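Local coordinates for type II secretion ATPase XpsE (Xanthomonas campestris, PDB 2D28), which belongs to the GspE-type secretion ATPases of the type II secretion system and is represented by its N-terminal domain, at residues L25-Q30 against L46-E51; L62-V67 against L132-R137; F90-H95 against L143-Y148; D107-D112 against R137-D142. The protein carries 1 engineered substitution. All coordinates share one frame; numbering follows the deposited sequence.

Overall arrangement
The four contacts trace a helical N-terminal part joined to a small alpha/beta domain, and they form a connected chain of interactions. Contacts 2, 3 and 4 all lie within the MshEN domain of the GspE_N-like clan. Contacts 2 and 4 share Arg137, with centres about 8 Å apart, and reach neighbouring strands: His133 N pairs with Leu108 O and Ile110 N with His133 O. Contacts 3 and 4, also about 8 Å apart between centres, both use helix 137-147, and His95 ND1 probably bonds to Asp141 OD1. The centres of contacts 1 and 4 are about 20 Å apart, yet Glu51 OE2 reaches Ser138 OG, 2.6 Å away. A cacodylate ion sits near Tyr148 of contact 3.

Contact 1: residues L25-Q30 against L46-E51; sequences LVRARQ and LGLVSE. Engineered in segment 25-30: Val26 (natural residue Leu).
Two leucines set two residues apart, Leu46 and Leu48, turn their side chains toward the end of helix 22-27 and meet Arg27 and Ala28 there. Each has CG anti to the carbonyl carbon, beside the backbone N, and turns a methyl toward the helix end: Leu46 CD1 to Ala28, Leu48 CD2 to Arg27. The small Ala28 CB touches Leu46 CD1 at 4.1 Å and lies 4.5 Å from Leu48 CD1. Arg27 crosses Leu48 obliquely. Its chain is straight at chi2 but sharply folded at chi3 (15°), a nearly eclipsed torsion that swings the guanidinium over to the leucines. It presents its edge: NH1 approaches Leu48 CD2 at 3.8 Å, and NH2 is 4.4 Å from Leu46 CD2, so a polar group rests against methyls; its NH1 has a long, weak ion pair with Asp24 OD1 on its own helix. Gly47, with positive phi, closes helix 39-45 in a Schellman motif, which turns the chain between the two leucines. The partly buried patch thus joins the ends of two helices: Ala28 and Leu48 both also pack on Leu43 of helix 39-45, while Ser50 OG caps Asp53 N at the start of helix 51-62.

Contact 2: residues L62-V67 against L132-R137; sequences LGLPLV and LHVGLR
Val134, with CG1 anti to the backbone N (chi1 -176°), directs CG2 at Leu64, whose own CG lies anti to the carbonyl carbon (chi1 -75°). The two side chains cross at about a right angle, with Leu64 CB 3.7 Å from Val134 CG2. Leu64 CD2 goes on to Leu132 CB, and Leu66 CD2 settles beside Val134 CB at 3.9 Å, the two side chains pointing the same way. Between these apolar groups the backbones meet in a single parallel beta bridge of Leu66 with Val134. Val134 N donates to Pro65 O at 2.8 Å, and Val134 O accepts from Val67 N at 2.9 Å; both bonds run nearly along the C=O axes. The loop after helix 51-62 is thereby fastened alongside strand 130-134, an outermost strand of the domain's mixed three-stranded sheet, while His133 bonds through its backbone to Leu108 and Ile110 of strand 105-110. The His133 ring is approached obliquely by Pro65 CG, 3.5 Å from CD2, and by Val67 CG2, 4.0 Å from the same CD2. A water lies 2.6 Å from Val67 O and accepts a hydrogen bond from Leu136 N, so it links the two segments; Trp109 NE1 donates to the same carbonyl oxygen.

Contact 3: residues F90-H95 against L143-Y148; sequences FLKQFH and LIERWY
Lys92 NZ and Glu145 OE1 form a salt bridge of 2.6 Å, the carboxylate oxygen being met nearly along its C-O axis. It spans two nearly antiparallel helices of the MshEN domain (GspE_N-like clan), whose short segments cross at -161° and come within 10.7 Å of each other axis to axis. Lysine reaches across with an extended chain that bends only at chi4, whereas Glu145 starts with CG anti to the backbone N and folds back at chi2 (49°), so that the two side chains cross obliquely and bring NZ to OE1. Inward from the ion pair, the aliphatic part of Lys92 crosses Ile144 obliquely, with CG 4.0 Å from Ile144 CG2. The other branch of Ile144 points at the opposing backbone: CD1 stands 3.6 Å from Leu91 O and 4.0 Å from Leu91 CB, so that this buried isoleucine packs against the backbone of helix 88-94. Further along, Leu91 also packs on Leu96 and Pro98 of strand 96-102, and Ile144 on Leu88. A cacodylate ion, probably from the crystallisation liquor, lies about 4 Å from the Tyr148 side chain. That ring receives Leu91 obliquely, CD1 to CE2 at 4.4 Å, while Trp147 CB covers the centre of one of its faces.

Contact 4: residues D107-D112 against R137-D142; sequences DLWIAD and RSEIDD
Charge comes first: Arg137 grips Asp112 end-on with two nitrogens, NH1 to OD1 at 2.7 Å and NH2 to OD2 at 3.0 Å, both bonds nearly straight. Both carboxylate oxygens lie close to the guanidinium plane, but the two planes are 33° apart. OD1 uses its syn lone pair, whereas OD2 is met from above the carboxylate plane, in keeping with this twist. Arg137, with CG anti to the backbone N, bends at chi3 (-52°) to bring its tip there, and Ala111 CB lies over one face of the guanidinium, 3.8 Å from NH2. The cation probably helps keep Asp112 ionised; OD1 has a further hydrogen-bond partner in His54 NE2.

The apolar interactions centre on Ile140 and Trp109, which slide past each other in opposite directions. Ile140 CG1 sits over the middle of the indole face in a CH-pi contact, 3.9 Å from the centroid of the six-membered ring, while CD1 reaches the backbone at Ala111 N, 3.4 Å away. Glu139 CB touches Trp109 CH2 at 3.9 Å, and the indole's NE1 is held by Val67 O.

Helix 137-147 thus packs against strand 105-110, the middle strand of the sheet. That strand is antiparallel to 96-102 and parallel to 130-134, to which helix 116-126 links it in a beta-alpha-beta crossover, and Arg137 also leans on helix 51-62.

Contact 1: residues L25-Q30 against L46-E51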
# COMPACT_ATOMS: atom_id res chain seq x y z
N LEU A 25 -3.33 -7.10 -19.45
CA LEU A 25 -2.76 -5.79 -19.24
C LEU A 25 -3.20 -4.91 -20.37
O LEU A 25 -3.53 -3.78 -20.14
CB LEU A 25 -1.24 -5.83 -19.19
CG LEU A 25 -0.56 -4.47 -19.20
CD1 LEU A 25 -1.09 -3.54 -18.05
CD2 LEU A 25 0.97 -4.69 -19.10
N VAL A 26 -3.18 -5.43 -21.61
CA VAL A 26 -3.60 -4.61 -22.77
C VAL A 26 -5.08 -4.21 -22.67
O VAL A 26 -5.43 -3.08 -22.95
CB VAL A 26 -3.24 -5.25 -24.17
CG1 VAL A 26 -3.55 -6.73 -24.25
CG2 VAL A 26 -3.94 -4.49 -25.34
N ARG A 27 -5.93 -5.10 -22.17
CA ARG A 27 -7.33 -4.72 -21.96
C ARG A 27 -7.48 -3.62 -20.90
O ARG A 27 -8.23 -2.66 -21.10
CB ARG A 27 -8.18 -5.91 -21.53
CG ARG A 27 -8.32 -7.08 -22.52
CD ARG A 27 -9.27 -8.18 -21.96
NE ARG A 27 -10.01 -7.60 -20.82
CZ ARG A 27 -9.97 -8.01 -19.55
NH1 ARG A 27 -9.26 -9.09 -19.19
NH2 ARG A 27 -10.67 -7.34 -18.64
N ALA A 28 -6.80 -3.77 -19.77
CA ALA A 28 -6.76 -2.73 -18.75
C ALA A 28 -6.14 -1.43 -19.35
O ALA A 28 -5.11 -1.47 -20.01
CB ALA A 28 -5.98 -3.21 -17.53
N ARG A 29 -6.86 -0.33 -19.19
CA ARG A 29 -6.45 1.06 -19.55
C ARG A 29 -7.67 1.96 -19.25
O ARG A 29 -8.61 2.02 -20.04
CB ARG A 29 -5.96 1.30 -21.01
CG ARG A 29 -5.50 0.13 -21.86
CD ARG A 29 -6.60 -0.61 -22.58
NE ARG A 29 -7.59 0.34 -23.08
CZ ARG A 29 -8.71 0.69 -22.45
NH1 ARG A 29 -9.08 0.16 -21.29
NH2 ARG A 29 -9.48 1.62 -23.01
N GLN A 30 -7.69 2.60 -18.08
CA GLN A 30 -8.91 3.19 -17.56
C GLN A 30 -10.17 2.68 -18.30
O GLN A 30 -10.11 1.75 -19.11
CB GLN A 30 -8.82 4.73 -17.63
CG GLN A 30 -8.29 5.25 -18.97
CD GLN A 30 -9.24 6.25 -19.65
OE1 GLN A 30 -10.10 6.89 -19.00
NE2 GLN A 30 -9.09 6.36 -20.97
N LEU A 46 -10.34 -5.13 -11.82
CA LEU A 46 -10.75 -6.08 -12.85
C LEU A 46 -10.47 -7.56 -12.49
O LEU A 46 -10.77 -8.46 -13.27
CB LEU A 46 -10.12 -5.72 -14.17
CG LEU A 46 -10.62 -4.43 -14.82
CD1 LEU A 46 -9.71 -3.98 -15.93
CD2 LEU A 46 -12.00 -4.66 -15.40
N GLY A 47 -9.93 -7.82 -11.31
CA GLY A 47 -9.57 -9.17 -10.89
C GLY A 47 -8.33 -9.78 -11.59
O GLY A 47 -8.14 -11.02 -11.60
N LEU A 48 -7.48 -8.95 -12.14
CA LEU A 48 -6.39 -9.46 -12.96
C LEU A 48 -5.06 -9.61 -12.25
O LEU A 48 -4.11 -10.16 -12.85
CB LEU A 48 -6.21 -8.58 -14.21
CG LEU A 48 -7.51 -8.23 -14.97
CD1 LEU A 48 -7.21 -7.25 -16.11
CD2 LEU A 48 -8.26 -9.44 -15.49
N VAL A 49 -4.92 -8.99 -11.08
CA VAL A 49 -3.70 -9.14 -10.26
C VAL A 49 -4.22 -9.39 -8.86
O VAL A 49 -5.03 -8.64 -8.35
CB VAL A 49 -2.80 -7.87 -10.30
CG1 VAL A 49 -1.67 -7.89 -9.28
CG2 VAL A 49 -2.27 -7.73 -11.67
N SER A 50 -3.80 -10.48 -8.25
CA SER A 50 -4.19 -10.73 -6.85
C SER A 50 -3.58 -9.73 -5.87
O SER A 50 -2.51 -9.14 -6.13
CB SER A 50 -3.79 -12.16 -6.41
OG SER A 50 -2.38 -12.28 -6.17
N GLU A 51 -4.27 -9.53 -4.73
CA GLU A 51 -3.72 -8.69 -3.68
C GLU A 51 -2.38 -9.14 -3.22
O GLU A 51 -1.47 -8.33 -3.01
CB GLU A 51 -4.66 -8.67 -2.47
CG GLU A 51 -5.91 -7.85 -2.73
CD GLU A 51 -6.69 -7.55 -1.42
OE1 GLU A 51 -6.21 -7.92 -0.31
OE2 GLU A 51 -7.78 -6.90 -1.53

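Contact 2: residues L62-V67 against L132-R137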
# COMPACT_ATOMS: atom_id res chain seq x y z
N LEU A 62 10.43 -1.96 -4.56
CA LEU A 62 10.77 -0.83 -3.71
C LEU A 62 11.72 -1.25 -2.57
O LEU A 62 12.19 -0.39 -1.83
CB LEU A 62 9.51 -0.14 -3.18
CG LEU A 62 8.67 0.65 -4.18
CD1 LEU A 62 7.35 1.04 -3.50
CD2 LEU A 62 9.40 1.90 -4.73
N GLY A 63 12.02 -2.54 -2.43
CA GLY A 63 12.92 -3.01 -1.39
C GLY A 63 12.36 -2.89 0.01
O GLY A 63 13.08 -2.76 0.96
N LEU A 64 11.02 -2.93 0.13
CA LEU A 64 10.38 -2.68 1.40
C LEU A 64 9.98 -4.01 2.00
O LEU A 64 9.65 -4.97 1.27
CB LEU A 64 9.10 -1.85 1.19
CG LEU A 64 9.30 -0.35 0.88
CD1 LEU A 64 8.02 0.23 0.39
CD2 LEU A 64 9.92 0.44 2.00
N PRO A 65 9.91 -4.04 3.32
CA PRO A 65 9.46 -5.24 4.02
C PRO A 65 7.96 -5.47 3.84
O PRO A 65 7.19 -4.57 3.64
CB PRO A 65 9.78 -4.93 5.48
CG PRO A 65 9.58 -3.41 5.55
CD PRO A 65 10.20 -2.94 4.26
N LEU A 66 7.59 -6.73 3.96
CA LEU A 66 6.23 -7.21 3.89
C LEU A 66 5.81 -7.60 5.32
O LEU A 66 6.59 -8.19 6.05
CB LEU A 66 6.12 -8.43 2.98
CG LEU A 66 6.31 -8.20 1.49
CD1 LEU A 66 6.76 -9.46 0.78
CD2 LEU A 66 5.04 -7.71 0.89
N VAL A 67 4.59 -7.19 5.71
CA VAL A 67 4.06 -7.44 7.04
C VAL A 67 2.67 -8.05 6.85
O VAL A 67 1.91 -7.68 5.95
CB VAL A 67 4.02 -6.18 7.91
CG1 VAL A 67 3.02 -6.31 9.10
CG2 VAL A 67 5.39 -5.80 8.38
N LEU A 132 7.89 2.42 6.08
CA LEU A 132 6.86 1.80 5.30
C LEU A 132 6.95 0.28 5.32
O LEU A 132 8.00 -0.28 5.17
CB LEU A 132 6.91 2.27 3.85
CG LEU A 132 6.66 3.80 3.68
CD1 LEU A 132 6.82 4.15 2.19
CD2 LEU A 132 5.30 4.13 4.28
N HIS A 133 5.79 -0.37 5.51
CA HIS A 133 5.69 -1.82 5.46
C HIS A 133 4.54 -2.20 4.55
O HIS A 133 3.41 -1.68 4.72
CB HIS A 133 5.38 -2.34 6.85
CG HIS A 133 6.38 -1.95 7.90
ND1 HIS A 133 6.13 -0.99 8.85
CD2 HIS A 133 7.56 -2.49 8.24
CE1 HIS A 133 7.18 -0.88 9.65
NE2 HIS A 133 8.09 -1.75 9.26
N VAL A 134 4.80 -3.03 3.57
CA VAL A 134 3.77 -3.36 2.58
C VAL A 134 2.86 -4.47 3.19
O VAL A 134 3.31 -5.44 3.84
CB VAL A 134 4.38 -3.84 1.24
CG1 VAL A 134 3.30 -4.10 0.16
CG2 VAL A 134 5.54 -2.89 0.76
N GLY A 135 1.58 -4.29 3.00
CA GLY A 135 0.57 -5.25 3.42
C GLY A 135 -0.49 -5.43 2.34
O GLY A 135 -0.70 -4.60 1.44
N LEU A 136 -1.11 -6.61 2.38
CA LEU A 136 -2.16 -6.96 1.47
C LEU A 136 -3.37 -6.00 1.85
O LEU A 136 -3.64 -5.67 3.04
CB LEU A 136 -2.57 -8.45 1.58
CG LEU A 136 -1.81 -9.49 0.74
CD1 LEU A 136 -0.38 -9.67 1.23
CD2 LEU A 136 -2.60 -10.82 0.87
N ARG A 137 -3.93 -5.46 0.80
CA ARG A 137 -4.95 -4.45 0.88
C ARG A 137 -6.04 -4.82 1.89
O ARG A 137 -6.43 -4.00 2.74
CB ARG A 137 -5.56 -4.21 -0.50
CG ARG A 137 -6.48 -2.92 -0.59
CD ARG A 137 -7.05 -2.67 -2.01
NE ARG A 137 -5.91 -2.70 -2.92
CZ ARG A 137 -5.06 -1.70 -3.08
NH1 ARG A 137 -3.99 -1.92 -3.79
NH2 ARG A 137 -5.31 -0.48 -2.57
O HOH W 1 -0.05 -8.45 4.48

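Contact 3: residues F90-H95 against L143-Y148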
# COMPACT_ATOMS: atom_id res chain seq x y z
N PHE A 90 -9.55 8.83 5.89
CA PHE A 90 -8.30 8.88 5.14
C PHE A 90 -7.64 7.48 5.13
O PHE A 90 -7.24 6.99 4.10
CB PHE A 90 -7.34 9.90 5.81
CG PHE A 90 -6.06 10.06 5.10
CD1 PHE A 90 -5.84 11.15 4.23
CD2 PHE A 90 -5.02 9.15 5.29
CE1 PHE A 90 -4.64 11.30 3.55
CE2 PHE A 90 -3.79 9.29 4.58
CZ PHE A 90 -3.62 10.36 3.70
N LEU A 91 -7.50 6.87 6.29
CA LEU A 91 -6.97 5.48 6.34
C LEU A 91 -7.67 4.53 5.39
O LEU A 91 -7.01 3.77 4.62
CB LEU A 91 -7.03 4.95 7.77
CG LEU A 91 -6.32 5.78 8.84
CD1 LEU A 91 -6.40 5.02 10.17
CD2 LEU A 91 -4.91 6.17 8.50
N LYS A 92 -9.01 4.57 5.42
CA LYS A 92 -9.82 3.72 4.56
C LYS A 92 -9.68 4.07 3.09
O LYS A 92 -9.53 3.17 2.26
CB LYS A 92 -11.28 3.64 4.99
CG LYS A 92 -11.50 3.12 6.33
CD LYS A 92 -13.04 3.13 6.72
CE LYS A 92 -13.17 2.70 8.10
NZ LYS A 92 -14.08 1.51 8.26
N GLN A 93 -9.71 5.35 2.74
CA GLN A 93 -9.56 5.72 1.36
C GLN A 93 -8.21 5.32 0.79
O GLN A 93 -8.12 4.92 -0.38
CB GLN A 93 -9.68 7.27 1.19
CG GLN A 93 -9.47 7.69 -0.18
CD GLN A 93 -9.21 9.20 -0.35
OE1 GLN A 93 -9.46 9.99 0.56
NE2 GLN A 93 -8.73 9.57 -1.51
N PHE A 94 -7.15 5.52 1.57
CA PHE A 94 -5.79 5.28 1.01
C PHE A 94 -5.27 3.85 1.28
O PHE A 94 -4.17 3.44 0.74
CB PHE A 94 -4.85 6.36 1.54
CG PHE A 94 -5.08 7.71 0.86
CD1 PHE A 94 -4.59 7.95 -0.46
CD2 PHE A 94 -5.85 8.65 1.46
CE1 PHE A 94 -4.85 9.18 -1.07
CE2 PHE A 94 -6.15 9.88 0.80
CZ PHE A 94 -5.63 10.12 -0.45
N HIS A 95 -6.01 3.12 2.14
CA HIS A 95 -5.70 1.73 2.56
C HIS A 95 -4.33 1.70 3.17
O HIS A 95 -3.39 1.07 2.66
CB HIS A 95 -5.75 0.74 1.39
CG HIS A 95 -7.04 0.77 0.63
ND1 HIS A 95 -8.16 0.08 1.03
CD2 HIS A 95 -7.42 1.55 -0.41
CE1 HIS A 95 -9.17 0.37 0.20
NE2 HIS A 95 -8.73 1.25 -0.69
N LEU A 143 -7.67 -4.63 9.59
CA LEU A 143 -7.06 -4.09 10.79
C LEU A 143 -7.62 -2.70 11.09
O LEU A 143 -7.89 -2.36 12.29
CB LEU A 143 -5.53 -3.94 10.66
CG LEU A 143 -4.86 -3.42 11.93
CD1 LEU A 143 -4.73 -4.55 12.89
CD2 LEU A 143 -3.53 -2.83 11.62
N ILE A 144 -7.78 -1.86 10.06
CA ILE A 144 -8.31 -0.50 10.29
C ILE A 144 -9.66 -0.65 11.03
O ILE A 144 -9.83 0.02 12.04
CB ILE A 144 -8.50 0.30 9.03
CG1 ILE A 144 -7.13 0.67 8.40
CG2 ILE A 144 -9.35 1.60 9.32
CD1 ILE A 144 -7.20 1.01 6.92
N GLU A 145 -10.54 -1.51 10.55
CA GLU A 145 -11.88 -1.67 11.13
C GLU A 145 -11.86 -2.28 12.53
O GLU A 145 -12.65 -1.87 13.42
CB GLU A 145 -12.77 -2.54 10.25
CG GLU A 145 -14.25 -2.57 10.66
CD GLU A 145 -14.79 -1.16 10.87
OE1 GLU A 145 -14.80 -0.38 9.90
OE2 GLU A 145 -15.13 -0.80 12.03
N ARG A 146 -11.04 -3.30 12.70
CA ARG A 146 -10.87 -3.97 13.97
C ARG A 146 -10.34 -3.03 15.01
O ARG A 146 -10.84 -2.95 16.14
CB ARG A 146 -9.92 -5.15 13.76
CG ARG A 146 -9.47 -5.82 15.00
CD ARG A 146 -8.99 -7.21 14.70
NE ARG A 146 -7.55 -7.29 14.77
CZ ARG A 146 -6.70 -7.54 13.78
NH1 ARG A 146 -7.10 -7.72 12.50
NH2 ARG A 146 -5.40 -7.62 14.11
N TRP A 147 -9.34 -2.25 14.64
CA TRP A 147 -8.76 -1.35 15.57
C TRP A 147 -9.65 -0.11 15.77
O TRP A 147 -9.58 0.49 16.87
CB TRP A 147 -7.37 -0.93 15.12
CG TRP A 147 -6.31 -1.88 15.46
CD1 TRP A 147 -6.45 -3.16 15.98
CD2 TRP A 147 -4.92 -1.65 15.36
NE1 TRP A 147 -5.22 -3.71 16.21
CE2 TRP A 147 -4.25 -2.80 15.83
CE3 TRP A 147 -4.14 -0.56 14.92
CZ2 TRP A 147 -2.87 -2.89 15.85
CZ3 TRP A 147 -2.79 -0.64 14.96
CH2 TRP A 147 -2.14 -1.80 15.42
N TYR A 148 -10.45 0.26 14.76
CA TYR A 148 -11.29 1.50 14.80
C TYR A 148 -12.69 1.27 14.24
O TYR A 148 -13.01 0.20 13.76
CB TYR A 148 -10.60 2.68 14.15
CG TYR A 148 -9.12 2.81 14.50
CD1 TYR A 148 -8.74 3.13 15.76
CD2 TYR A 148 -8.10 2.64 13.54
CE1 TYR A 148 -7.38 3.26 16.09
CE2 TYR A 148 -6.75 2.74 13.88
CZ TYR A 148 -6.40 3.07 15.16
OH TYR A 148 -5.10 3.21 15.62

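Contact 4: residues D107-D112 against R137-D142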
# COMPACT_ATOMS: atom_id res chain seq x y z
N ASP A 107 5.67 3.46 12.11
CA ASP A 107 5.48 2.31 11.29
C ASP A 107 4.13 2.44 10.57
O ASP A 107 3.07 2.55 11.23
CB ASP A 107 5.56 1.02 12.04
CG ASP A 107 6.90 0.75 12.63
OD1 ASP A 107 7.92 0.74 11.90
OD2 ASP A 107 7.05 0.55 13.85
N LEU A 108 4.17 2.44 9.24
CA LEU A 108 2.95 2.56 8.45
C LEU A 108 2.82 1.38 7.54
O LEU A 108 3.64 1.17 6.63
CB LEU A 108 2.99 3.86 7.65
CG LEU A 108 1.72 4.22 6.89
CD1 LEU A 108 0.75 4.76 7.92
CD2 LEU A 108 1.91 5.25 5.75
N TRP A 109 1.74 0.65 7.73
CA TRP A 109 1.36 -0.44 6.87
C TRP A 109 0.63 0.14 5.65
O TRP A 109 -0.40 0.85 5.80
CB TRP A 109 0.44 -1.34 7.68
CG TRP A 109 0.41 -2.75 7.35
CD1 TRP A 109 1.29 -3.45 6.52
CD2 TRP A 109 -0.55 -3.73 7.79
NE1 TRP A 109 0.92 -4.76 6.46
CE2 TRP A 109 -0.20 -4.96 7.22
CE3 TRP A 109 -1.73 -3.67 8.53
CZ2 TRP A 109 -0.95 -6.12 7.41
CZ3 TRP A 109 -2.45 -4.84 8.75
CH2 TRP A 109 -2.06 -6.03 8.16
N ILE A 110 1.09 -0.20 4.44
CA ILE A 110 0.59 0.50 3.27
C ILE A 110 0.36 -0.45 2.13
O ILE A 110 1.22 -1.38 1.88
CB ILE A 110 1.61 1.67 2.91
CG1 ILE A 110 1.16 2.50 1.75
CG2 ILE A 110 3.01 1.08 2.66
CD1 ILE A 110 1.83 3.80 1.60
N ALA A 111 -0.79 -0.31 1.46
CA ALA A 111 -1.12 -1.17 0.30
C ALA A 111 -0.43 -0.78 -0.99
O ALA A 111 -0.02 -1.68 -1.80
CB ALA A 111 -2.66 -1.30 0.07
N ASP A 112 -0.29 0.54 -1.17
CA ASP A 112 0.19 1.14 -2.39
C ASP A 112 1.41 2.02 -2.14
O ASP A 112 1.36 3.23 -2.28
CB ASP A 112 -0.91 1.91 -3.09
CG ASP A 112 -2.12 1.05 -3.44
OD1 ASP A 112 -1.98 -0.15 -3.83
OD2 ASP A 112 -3.26 1.52 -3.37
N ARG A 137 -3.93 -5.46 0.80
CA ARG A 137 -4.95 -4.45 0.88
C ARG A 137 -6.04 -4.82 1.89
O ARG A 137 -6.43 -4.00 2.74
CB ARG A 137 -5.56 -4.21 -0.50
CG ARG A 137 -6.48 -2.92 -0.59
CD ARG A 137 -7.05 -2.67 -2.01
NE ARG A 137 -5.91 -2.70 -2.92
CZ ARG A 137 -5.06 -1.70 -3.08
NH1 ARG A 137 -3.99 -1.92 -3.79
NH2 ARG A 137 -5.31 -0.48 -2.57
N SER A 138 -6.59 -6.02 1.78
CA SER A 138 -7.74 -6.37 2.59
C SER A 138 -7.33 -6.60 4.00
O SER A 138 -8.15 -6.48 4.95
CB SER A 138 -8.39 -7.65 2.03
OG SER A 138 -8.94 -7.27 0.77
N GLU A 139 -6.08 -7.04 4.21
CA GLU A 139 -5.57 -7.21 5.56
C GLU A 139 -5.45 -5.88 6.31
O GLU A 139 -5.72 -5.80 7.51
CB GLU A 139 -4.22 -7.95 5.56
CG GLU A 139 -4.38 -9.37 5.06
CD GLU A 139 -3.08 -10.16 5.03
OE1 GLU A 139 -2.11 -9.76 5.65
OE2 GLU A 139 -3.10 -11.20 4.36
N ILE A 140 -4.96 -4.87 5.61
CA ILE A 140 -4.92 -3.50 6.12
C ILE A 140 -6.34 -3.01 6.41
O ILE A 140 -6.60 -2.45 7.49
CB ILE A 140 -4.21 -2.56 5.11
CG1 ILE A 140 -2.76 -2.96 4.98
CG2 ILE A 140 -4.34 -1.10 5.54
CD1 ILE A 140 -1.98 -2.21 3.96
N ASP A 141 -7.26 -3.20 5.46
CA ASP A 141 -8.66 -2.76 5.69
C ASP A 141 -9.28 -3.39 6.93
O ASP A 141 -9.89 -2.70 7.72
CB ASP A 141 -9.50 -3.11 4.50
CG ASP A 141 -9.12 -2.31 3.30
OD1 ASP A 141 -8.42 -1.27 3.40
OD2 ASP A 141 -9.48 -2.69 2.21
N ASP A 142 -9.00 -4.68 7.11
CA ASP A 142 -9.52 -5.45 8.23
C ASP A 142 -8.97 -4.91 9.53
O ASP A 142 -9.71 -4.67 10.49
CB ASP A 142 -9.10 -6.92 8.07
CG ASP A 142 -9.95 -7.69 7.08
OD1 ASP A 142 -10.93 -7.19 6.50
OD2 ASP A 142 -9.66 -8.83 6.78